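Local structure of putative Acetyltransferase (Lactobacillus plantarum WCFS1, 3EFA) at residues A20-V25 / D35-V40; V40-Q45 / T61-P66; A49-Y52 / P58-T61; A95-A100 / C123-T128. The protein is a putative N-acetyltransferase of the GNAT family, which probably transfers the acetyl group of acetyl-coenzyme A to an amine whose identity is not known. One frame throughout, in Å; residues are numbered along the deposited sequence.

Contacts 1 to 4 sample a GNAT-type fold, a mixed sheet with helices on both faces; strand 57-66 carries a segment of contacts 2 and 3. Contact 1 joins helix 12-29 to the end of helix 34-37. Its chain leads through the shared Val40 into contact 2, about 11 Å away between centres. Contact 3 is the hairpin of strands 48-52 and 57-66 and shares Thr61 with contact 2. Contact 4, last in the chain, lies about 23 Å from contact 1 between centres, on the opposite side of the chain's centre. Helices on the two faces are thus both tied to contact 2, contact 1 through salt bridges Asp39-Arg63 and Arg22-Asp42, contact 4 through apolar packing of Ala96 and Trp99 on Leu62 and Leu64.

Contact 1: residues A20-V25 / D35-V40; sequences ALRQAV and DVEFDV
Arg22, on helix 12-29, forms a salt bridge with Glu37 in which NE and NH2 converge on one carboxylate oxygen. Arg22 NE donates to the lone pair of Glu37 OE2 that faces away from the other oxygen, over 2.8 Å and with an N-H...O angle of 155°. NH2 reaches the same OE2 over 3.2 Å, from above the carboxylate plane; guanidinium and carboxylate planes stand 73° apart. A weak hydrogen bond of 3.0 Å runs from Arg22 NH2 to the backbone Glu37 O.

The aromatic contact is made by Phe38, whose CE1 sits over the centre of one guanidinium face, ring and guanidinium 32° apart. The closest pair is Phe38 CD1 and Arg22 NH2, at 3.4 Å. At the other rim of the ring, Gln23 OE1 lies 3.8 Å from Phe38 CE2, while Gln23 NE2 bonds to Glu28.

A bend at chi3 of Arg22 turns the guanidinium across the end of helix 34-37. Its remaining nitrogen, NH1, forms a salt bridge with Asp42, and Glu37 OE1 hydrogen-bonds a glycerol, probably from the crystallisation liquor. With carboxylates at two of its edges, this buried arginine probably stays charged and fixes the chain leaving helix 34-37 against helix 12-29.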
# COMPACT_ATOMS: atom_id res chain seq x y z
N ALA A 20 18.96 -7.88 -20.21
CA ALA A 20 18.67 -8.14 -21.62
C ALA A 20 17.18 -8.37 -21.83
O ALA A 20 16.60 -7.84 -22.78
CB ALA A 20 19.52 -9.35 -22.17
N LEU A 21 16.56 -9.16 -20.94
CA LEU A 21 15.10 -9.35 -20.99
C LEU A 21 14.34 -8.03 -20.82
O LEU A 21 13.46 -7.71 -21.62
CB LEU A 21 14.64 -10.40 -19.97
CG LEU A 21 15.08 -11.86 -20.27
CD1 LEU A 21 14.66 -12.85 -19.18
CD2 LEU A 21 14.57 -12.33 -21.63
N ARG A 22 14.72 -7.23 -19.82
CA ARG A 22 14.03 -5.96 -19.54
C ARG A 22 14.22 -4.92 -20.67
O ARG A 22 13.29 -4.18 -21.00
CB ARG A 22 14.43 -5.39 -18.17
CG ARG A 22 14.15 -6.34 -16.96
CD ARG A 22 14.96 -5.94 -15.70
NE ARG A 22 14.86 -4.51 -15.41
CZ ARG A 22 15.60 -3.84 -14.52
NH1 ARG A 22 16.53 -4.47 -13.80
NH2 ARG A 22 15.41 -2.54 -14.35
N GLN A 23 15.42 -4.88 -21.26
CA GLN A 23 15.68 -3.96 -22.37
C GLN A 23 14.79 -4.31 -23.57
O GLN A 23 14.23 -3.43 -24.23
CB GLN A 23 17.18 -3.97 -22.77
CG GLN A 23 17.55 -3.30 -24.12
CD GLN A 23 17.54 -1.76 -24.08
OE1 GLN A 23 17.69 -1.14 -23.03
NE2 GLN A 23 17.36 -1.15 -25.25
N ALA A 24 14.65 -5.60 -23.85
CA ALA A 24 13.89 -6.02 -25.01
C ALA A 24 12.39 -5.75 -24.84
O ALA A 24 11.75 -5.26 -25.78
CB ALA A 24 14.14 -7.50 -25.33
N VAL A 25 11.86 -6.05 -23.65
CA VAL A 25 10.42 -5.95 -23.38
C VAL A 25 9.91 -4.54 -23.02
O VAL A 25 9.01 -4.01 -23.66
CB VAL A 25 9.98 -6.95 -22.26
CG1 VAL A 25 8.53 -6.74 -21.87
CG2 VAL A 25 10.20 -8.40 -22.69
N ASP A 35 15.97 5.39 -18.90
CA ASP A 35 16.31 5.97 -17.60
C ASP A 35 15.15 5.87 -16.61
O ASP A 35 15.30 6.19 -15.43
CB ASP A 35 16.76 7.42 -17.78
CG ASP A 35 17.93 7.54 -18.73
OD1 ASP A 35 19.07 7.18 -18.34
OD2 ASP A 35 17.71 7.98 -19.88
N VAL A 36 13.98 5.44 -17.10
CA VAL A 36 12.87 5.08 -16.22
C VAL A 36 12.96 3.58 -15.84
O VAL A 36 12.87 3.22 -14.66
CB VAL A 36 11.46 5.42 -16.83
CG1 VAL A 36 10.33 4.94 -15.90
CG2 VAL A 36 11.30 6.92 -17.07
N GLU A 37 13.15 2.70 -16.83
CA GLU A 37 13.25 1.26 -16.56
C GLU A 37 14.41 0.90 -15.64
O GLU A 37 14.24 0.16 -14.66
CB GLU A 37 13.37 0.45 -17.86
CG GLU A 37 13.63 -1.04 -17.64
CD GLU A 37 12.51 -1.70 -16.82
OE1 GLU A 37 11.37 -1.19 -16.89
OE2 GLU A 37 12.77 -2.71 -16.12
N PHE A 38 15.60 1.42 -15.95
CA PHE A 38 16.80 1.14 -15.17
C PHE A 38 17.04 2.27 -14.18
O PHE A 38 17.13 3.44 -14.56
CB PHE A 38 18.01 0.86 -16.10
CG PHE A 38 17.73 -0.27 -17.07
CD1 PHE A 38 17.79 -1.60 -16.64
CD2 PHE A 38 17.33 0.00 -18.38
CE1 PHE A 38 17.49 -2.66 -17.51
CE2 PHE A 38 17.02 -1.03 -19.26
CZ PHE A 38 17.10 -2.37 -18.83
N ASP A 39 17.12 1.91 -12.90
CA ASP A 39 17.01 2.91 -11.84
C ASP A 39 18.10 2.76 -10.80
O ASP A 39 18.96 1.87 -10.91
CB ASP A 39 15.62 2.87 -11.16
CG ASP A 39 15.41 1.61 -10.29
OD1 ASP A 39 16.33 0.76 -10.16
OD2 ASP A 39 14.30 1.45 -9.73
N VAL A 40 18.03 3.61 -9.78
CA VAL A 40 19.03 3.64 -8.72
C VAL A 40 19.18 2.33 -7.93
O VAL A 40 20.23 2.09 -7.34
CB VAL A 40 18.78 4.83 -7.78
CG1 VAL A 40 17.57 4.55 -6.85
CG2 VAL A 40 20.03 5.14 -6.98

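Contact 2: residues V40-Q45 / T61-P66; sequences VKDTDQ and TLRLEP
The guanidinium of Arg63 has Lys41 over one face and acidic side chains at its edges. Lys41 CB stands 3.5 Å above the plane, displaced toward the rim, and lies 3.7 Å from Arg63 NH1; beyond CB the lysine chain leads away, so the aliphatic root of this side chain does the covering.

At one edge Asp42 comes in across the arginine at about a right angle. Arg63 NH1 donates to Asp42 OD1 over 3.2 Å in a salt bridge with an N-H...O angle of 154°. The oxygen lies within 5° of the guanidinium plane but is met from well above its own carboxylate plane. At another edge Arg63 holds Glu65, two residues along the same strand: NE is 2.9 Å and NH2 3.0 Å from Glu65 OE2, so that both nitrogens share a single oxygen and arrive from the same face of that carboxylate.

Arg63 CG is anti to the backbone N (chi1 -176°), and the chain runs out nearly straight before bending at chi3, which brings NE and NH2 round to Glu65 while NH1 faces the loop. NH1 also forms a salt bridge with Asp39. Besides Arg22, Asp42 OD1 has a further partner in the hydroxyl of Tyr48, while its OD2 accepts from Asp39 N. Asp42 itself is the centre of an inverse gamma turn.

Alternating acids and arginines thus form a salt-bridge network consistent with holding loop 40-45 beside strand 57-66, and the several acidic partners would be expected to stabilise the positive charge of the buried Arg63.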
# COMPACT_ATOMS: atom_id res chain seq x y z
N VAL A 40 18.03 3.61 -9.78
CA VAL A 40 19.03 3.64 -8.72
C VAL A 40 19.18 2.33 -7.93
O VAL A 40 20.23 2.09 -7.34
CB VAL A 40 18.78 4.83 -7.78
CG1 VAL A 40 17.57 4.55 -6.85
CG2 VAL A 40 20.03 5.14 -6.98
N LYS A 41 18.16 1.46 -7.92
CA LYS A 41 18.29 0.15 -7.28
C LYS A 41 19.13 -0.87 -8.08
O LYS A 41 19.52 -1.92 -7.55
CB LYS A 41 16.92 -0.46 -6.97
CG LYS A 41 16.00 0.41 -6.16
CD LYS A 41 16.49 0.60 -4.74
CE LYS A 41 15.55 1.55 -3.97
NZ LYS A 41 16.20 2.17 -2.78
N ASP A 42 19.39 -0.58 -9.35
CA ASP A 42 20.17 -1.52 -10.16
C ASP A 42 21.67 -1.34 -9.92
O ASP A 42 22.33 -0.67 -10.70
CB ASP A 42 19.86 -1.36 -11.65
CG ASP A 42 18.49 -1.90 -12.01
OD1 ASP A 42 18.22 -3.07 -11.69
OD2 ASP A 42 17.70 -1.15 -12.64
N THR A 43 22.17 -1.93 -8.84
CA THR A 43 23.59 -1.91 -8.48
C THR A 43 24.18 -3.32 -8.60
O THR A 43 23.46 -4.28 -8.89
CB THR A 43 23.79 -1.46 -7.03
OG1 THR A 43 23.35 -2.50 -6.14
CG2 THR A 43 23.00 -0.16 -6.72
N ASP A 44 25.49 -3.44 -8.36
CA ASP A 44 26.22 -4.71 -8.38
C ASP A 44 25.74 -5.67 -7.30
O ASP A 44 25.97 -6.88 -7.37
CB ASP A 44 27.71 -4.47 -8.14
CG ASP A 44 28.38 -3.86 -9.33
OD1 ASP A 44 27.90 -4.11 -10.46
OD2 ASP A 44 29.39 -3.15 -9.15
N GLN A 45 25.10 -5.11 -6.28
CA GLN A 45 24.67 -5.85 -5.10
C GLN A 45 23.23 -6.34 -5.21
O GLN A 45 22.76 -7.11 -4.35
CB GLN A 45 24.80 -4.98 -3.84
CG GLN A 45 26.21 -4.87 -3.27
CD GLN A 45 26.87 -3.51 -3.51
OE1 GLN A 45 26.20 -2.55 -3.89
NE2 GLN A 45 28.17 -3.44 -3.27
N THR A 61 12.06 -13.39 -15.93
CA THR A 61 12.85 -12.78 -14.86
C THR A 61 12.02 -11.92 -13.90
O THR A 61 10.95 -11.42 -14.25
CB THR A 61 14.02 -11.89 -15.42
OG1 THR A 61 14.82 -11.39 -14.34
CG2 THR A 61 13.47 -10.70 -16.19
N LEU A 62 12.53 -11.76 -12.68
CA LEU A 62 12.01 -10.75 -11.74
C LEU A 62 13.14 -10.19 -10.85
O LEU A 62 14.20 -10.82 -10.70
CB LEU A 62 10.85 -11.31 -10.91
CG LEU A 62 11.06 -12.46 -9.90
CD1 LEU A 62 11.69 -11.97 -8.59
CD2 LEU A 62 9.73 -13.16 -9.62
N ARG A 63 12.92 -9.01 -10.27
CA ARG A 63 13.93 -8.37 -9.43
C ARG A 63 13.57 -8.50 -7.94
O ARG A 63 12.43 -8.23 -7.52
CB ARG A 63 14.10 -6.88 -9.81
CG ARG A 63 15.22 -6.13 -9.03
CD ARG A 63 15.53 -4.72 -9.59
NE ARG A 63 14.53 -3.71 -9.19
CZ ARG A 63 14.62 -2.41 -9.46
NH1 ARG A 63 15.67 -1.92 -10.13
NH2 ARG A 63 13.65 -1.58 -9.04
N LEU A 64 14.53 -8.93 -7.13
CA LEU A 64 14.28 -9.05 -5.69
C LEU A 64 14.48 -7.71 -4.96
O LEU A 64 15.58 -7.14 -5.01
CB LEU A 64 15.12 -10.19 -5.10
CG LEU A 64 14.72 -11.53 -5.77
CD1 LEU A 64 15.89 -12.42 -6.12
CD2 LEU A 64 13.66 -12.30 -4.95
N GLU A 65 13.41 -7.21 -4.34
CA GLU A 65 13.40 -5.92 -3.65
C GLU A 65 12.90 -6.02 -2.19
O GLU A 65 11.74 -5.67 -1.88
CB GLU A 65 12.54 -4.89 -4.43
CG GLU A 65 12.84 -4.80 -5.93
CD GLU A 65 11.93 -3.82 -6.69
OE1 GLU A 65 11.19 -3.04 -6.04
OE2 GLU A 65 11.96 -3.83 -7.94
N PRO A 66 13.78 -6.46 -1.28
CA PRO A 66 13.41 -6.57 0.15
C PRO A 66 12.94 -5.23 0.73
O PRO A 66 13.54 -4.19 0.41
CB PRO A 66 14.73 -6.94 0.85
CG PRO A 66 15.80 -7.03 -0.22
CD PRO A 66 15.23 -6.60 -1.54

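Contact 3: residues A49-Y52 / P58-T61; sequences AVLY and PITT
The hairpin of antiparallel strands 48-52 and 57-66 is joined here, with a beta bulge near its turn. Val50 and Thr61 form a non-hydrogen-bonded pair, Leu51 and Thr60 a hydrogen-bonded one; the register then shifts by one residue, so that Tyr52 pairs with Pro58.

Two nearly straight backbone bonds carry the pairing: Leu51 N donates to Thr60 O over 3.0 Å, and Ile59 N to Leu51 O over 2.9 Å. A side chain adds a third. Thr61 OG1 donates to Ala49 O over 3.0 Å, from above the carbonyl plane; having OG1 anti to the backbone N (chi1 -176°) directs the hydroxyl to the neighbouring strand.

On the face bearing Val50, Tyr52 and Pro58, the three side chains are in mutual contact: Pro58 CB packs beside Val50 CG1 (3.7 Å) and against Tyr52 CE1 (3.8 Å). Val50 CG1 also lies over one face of the Tyr52 ring, toward its rim. On the other face Leu51 and Ile59 run side by side, with Leu51 CD2 3.8 Å from Ile59 CG1, and Leu51 CB meets Thr60 CG2 at 3.6 Å.

Helix 12-29 covers the first face, where Tyr52 OH bonds to Asn14, and helix 88-102 covers the second through Trp88 and Leu92. Strands 5-9 and 71-79 flank the hairpin in the sheet; Thr60 OG1 is hydrogen-bonded to Thr79 OG1 and Cys78 O of strand 71-79.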
# COMPACT_ATOMS: atom_id res chain seq x y z
N ALA A 49 16.14 -12.85 -10.11
CA ALA A 49 15.71 -14.23 -10.35
C ALA A 49 15.54 -14.46 -11.85
O ALA A 49 14.78 -13.73 -12.49
CB ALA A 49 14.38 -14.53 -9.59
N VAL A 50 16.23 -15.47 -12.40
CA VAL A 50 16.14 -15.78 -13.83
C VAL A 50 15.87 -17.27 -14.11
O VAL A 50 16.55 -18.14 -13.55
CB VAL A 50 17.44 -15.33 -14.59
CG1 VAL A 50 17.34 -15.63 -16.10
CG2 VAL A 50 17.73 -13.86 -14.37
N LEU A 51 14.88 -17.55 -14.97
CA LEU A 51 14.58 -18.92 -15.42
C LEU A 51 15.17 -19.21 -16.82
O LEU A 51 14.88 -18.50 -17.79
CB LEU A 51 13.07 -19.21 -15.38
CG LEU A 51 12.56 -20.67 -15.59
CD1 LEU A 51 11.22 -20.95 -14.88
CD2 LEU A 51 12.49 -21.10 -17.09
N TYR A 52 15.98 -20.25 -16.91
CA TYR A 52 16.67 -20.65 -18.15
C TYR A 52 16.14 -21.99 -18.71
O TYR A 52 16.01 -22.98 -17.97
CB TYR A 52 18.17 -20.82 -17.88
CG TYR A 52 18.92 -19.60 -17.39
CD1 TYR A 52 19.67 -18.81 -18.26
CD2 TYR A 52 18.92 -19.25 -16.03
CE1 TYR A 52 20.38 -17.69 -17.81
CE2 TYR A 52 19.63 -18.13 -15.57
CZ TYR A 52 20.36 -17.36 -16.47
OH TYR A 52 21.07 -16.25 -16.03
N PRO A 58 17.87 -17.51 -21.36
CA PRO A 58 16.98 -17.03 -20.29
C PRO A 58 15.63 -16.64 -20.90
O PRO A 58 15.64 -16.08 -21.99
CB PRO A 58 17.71 -15.79 -19.76
CG PRO A 58 18.55 -15.30 -20.90
CD PRO A 58 18.87 -16.50 -21.77
N ILE A 59 14.52 -16.94 -20.22
CA ILE A 59 13.19 -16.64 -20.79
C ILE A 59 12.23 -15.81 -19.92
O ILE A 59 11.29 -15.18 -20.43
CB ILE A 59 12.45 -17.92 -21.29
CG1 ILE A 59 12.10 -18.84 -20.13
CG2 ILE A 59 13.25 -18.65 -22.36
CD1 ILE A 59 11.03 -19.88 -20.48
N THR A 60 12.44 -15.81 -18.61
CA THR A 60 11.61 -14.99 -17.74
C THR A 60 12.42 -14.54 -16.52
O THR A 60 13.40 -15.21 -16.14
CB THR A 60 10.27 -15.73 -17.37
OG1 THR A 60 9.35 -14.81 -16.75
CG2 THR A 60 10.52 -16.93 -16.45
N THR A 61 12.06 -13.39 -15.93
CA THR A 61 12.85 -12.78 -14.86
C THR A 61 12.02 -11.92 -13.90
O THR A 61 10.95 -11.42 -14.25
CB THR A 61 14.02 -11.89 -15.42
OG1 THR A 61 14.82 -11.39 -14.34
CG2 THR A 61 13.47 -10.70 -16.19

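Contact 4: residues A95-A100 / C123-T128. With FMT (formic acid), chain D.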
# COMPACT_ATOMS: atom_id res chain seq x y z
N ALA A 95 8.74 -20.28 -7.25
CA ALA A 95 10.09 -20.52 -6.72
C ALA A 95 10.65 -19.34 -5.91
O ALA A 95 11.33 -19.54 -4.90
CB ALA A 95 11.06 -20.96 -7.82
N ALA A 96 10.38 -18.11 -6.33
CA ALA A 96 10.86 -16.93 -5.60
C ALA A 96 10.22 -16.78 -4.21
O ALA A 96 10.90 -16.35 -3.26
CB ALA A 96 10.67 -15.65 -6.45
N GLU A 97 8.94 -17.13 -4.09
CA GLU A 97 8.28 -17.16 -2.78
C GLU A 97 8.98 -18.10 -1.79
O GLU A 97 9.24 -17.74 -0.65
CB GLU A 97 6.78 -17.51 -2.90
CG GLU A 97 5.93 -16.38 -3.51
CD GLU A 97 4.45 -16.73 -3.70
OE1 GLU A 97 3.98 -17.74 -3.14
OE2 GLU A 97 3.75 -15.99 -4.41
N GLU A 98 9.30 -19.30 -2.25
CA GLU A 98 10.01 -20.29 -1.43
C GLU A 98 11.43 -19.80 -1.04
O GLU A 98 11.86 -19.95 0.11
CB GLU A 98 10.02 -21.65 -2.14
CG GLU A 98 11.02 -22.68 -1.58
CD GLU A 98 10.69 -23.13 -0.16
OE1 GLU A 98 9.49 -23.35 0.14
OE2 GLU A 98 11.62 -23.27 0.65
N TRP A 99 12.14 -19.19 -1.99
CA TRP A 99 13.44 -18.56 -1.72
C TRP A 99 13.34 -17.48 -0.62
O TRP A 99 14.17 -17.42 0.29
CB TRP A 99 14.01 -17.99 -3.02
CG TRP A 99 15.42 -17.42 -2.96
CD1 TRP A 99 16.59 -18.09 -3.20
CD2 TRP A 99 15.79 -16.06 -2.68
NE1 TRP A 99 17.67 -17.24 -3.06
CE2 TRP A 99 17.20 -15.99 -2.74
CE3 TRP A 99 15.06 -14.90 -2.36
CZ2 TRP A 99 17.90 -14.80 -2.51
CZ3 TRP A 99 15.76 -13.72 -2.13
CH2 TRP A 99 17.16 -13.68 -2.20
N ALA A 100 12.31 -16.64 -0.69
CA ALA A 100 12.09 -15.58 0.31
C ALA A 100 11.75 -16.09 1.72
O ALA A 100 12.29 -15.58 2.72
CB ALA A 100 11.02 -14.60 -0.18
N CYS A 123 -2.81 -16.60 -7.90
CA CYS A 123 -1.61 -16.98 -7.16
C CYS A 123 -1.74 -16.70 -5.66
O CYS A 123 -0.80 -16.97 -4.90
CB CYS A 123 -0.35 -16.30 -7.73
SG CYS A 123 0.05 -16.73 -9.45
N GLY A 124 -2.87 -16.14 -5.25
CA GLY A 124 -3.14 -15.92 -3.83
C GLY A 124 -2.93 -14.52 -3.27
O GLY A 124 -3.00 -14.34 -2.05
N TYR A 125 -2.67 -13.54 -4.13
CA TYR A 125 -2.56 -12.13 -3.69
C TYR A 125 -3.94 -11.45 -3.60
O TYR A 125 -4.90 -11.89 -4.24
CB TYR A 125 -1.62 -11.33 -4.62
CG TYR A 125 -0.17 -11.77 -4.54
CD1 TYR A 125 0.78 -11.02 -3.85
CD2 TYR A 125 0.24 -12.96 -5.15
CE1 TYR A 125 2.11 -11.43 -3.76
CE2 TYR A 125 1.55 -13.38 -5.07
CZ TYR A 125 2.49 -12.62 -4.38
OH TYR A 125 3.78 -13.07 -4.31
N ARG A 126 -4.04 -10.38 -2.80
CA ARG A 126 -5.24 -9.54 -2.76
C ARG A 126 -4.90 -8.03 -2.78
O ARG A 126 -3.87 -7.61 -2.24
CB ARG A 126 -6.10 -9.86 -1.52
CG ARG A 126 -5.37 -9.53 -0.23
CD ARG A 126 -6.20 -9.73 1.03
NE ARG A 126 -5.66 -8.92 2.13
CZ ARG A 126 -4.42 -9.05 2.62
NH1 ARG A 126 -3.59 -9.95 2.10
NH2 ARG A 126 -4.01 -8.27 3.61
N VAL A 127 -5.76 -7.22 -3.40
CA VAL A 127 -5.58 -5.77 -3.41
C VAL A 127 -5.66 -5.21 -1.99
O VAL A 127 -6.59 -5.53 -1.26
CB VAL A 127 -6.66 -5.07 -4.27
CG1 VAL A 127 -6.45 -3.54 -4.28
CG2 VAL A 127 -6.67 -5.66 -5.70
N THR A 128 -4.69 -4.39 -1.60
CA THR A 128 -4.77 -3.67 -0.31
C THR A 128 -4.85 -2.16 -0.50
O THR A 128 -5.11 -1.44 0.45
CB THR A 128 -3.60 -3.98 0.68
OG1 THR A 128 -2.34 -3.75 0.04
CG2 THR A 128 -3.68 -5.42 1.22
C FMT D . -3.38 -13.51 1.07
O1 FMT D . -2.84 -13.77 2.16
O2 FMT D . -3.83 -12.41 0.75
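Glu97 and Tyr125 meet across this contact through a single hydrogen bond, from Tyr125 OH to Glu97 OE2 over 2.9 Å. The two side chains arrive from opposite directions. Glu97 leaves helix 88-102 with its chain extended beyond CG (chi2 177°), which carries the carboxylate out to the phenol. Its OE2 lies at the edge of the Tyr125 ring, near the ring plane and 3.5 Å from Tyr125 CE2, whereas the hydroxyl meets that oxygen from above the carboxylate plane; carboxylate and ring are turned 64° from each other.

A salt bridge engages the other oxygen, Glu97 OE1, with Lys144 of strand 139-145. The same lysine donates to Cys123 O, so the carboxylate is tied to the 123-128 segment by two routes, and the nearby ammonium would be expected to favour its ionised form. Apolar cover comes from Phe74, which touches both Glu97 and Tyr125.

Beyond the tyrosine a formic acid molecule, probably from the crystallisation liquor, is held by Arg126. NH1 of Arg126 donates to formic acid O2 over 2.8 Å, with O2 near the guanidinium plane, and Gln145 N binds the molecule too. Thr128 CG2 lies over one face of that guanidinium, toward its rim, and Arg126 also packs on Ala68 of the second subunit.

Gly124, with positive phi (100°), ends helix 117-122 in a Schellman motif. The chain then passes through Tyr125 into strand 126-129, outermost in the sheet of this chain, a helix-to-strand turn that the Glu97-Tyr125 bond links to helix 88-102 in this GNAT-type alpha/beta fold.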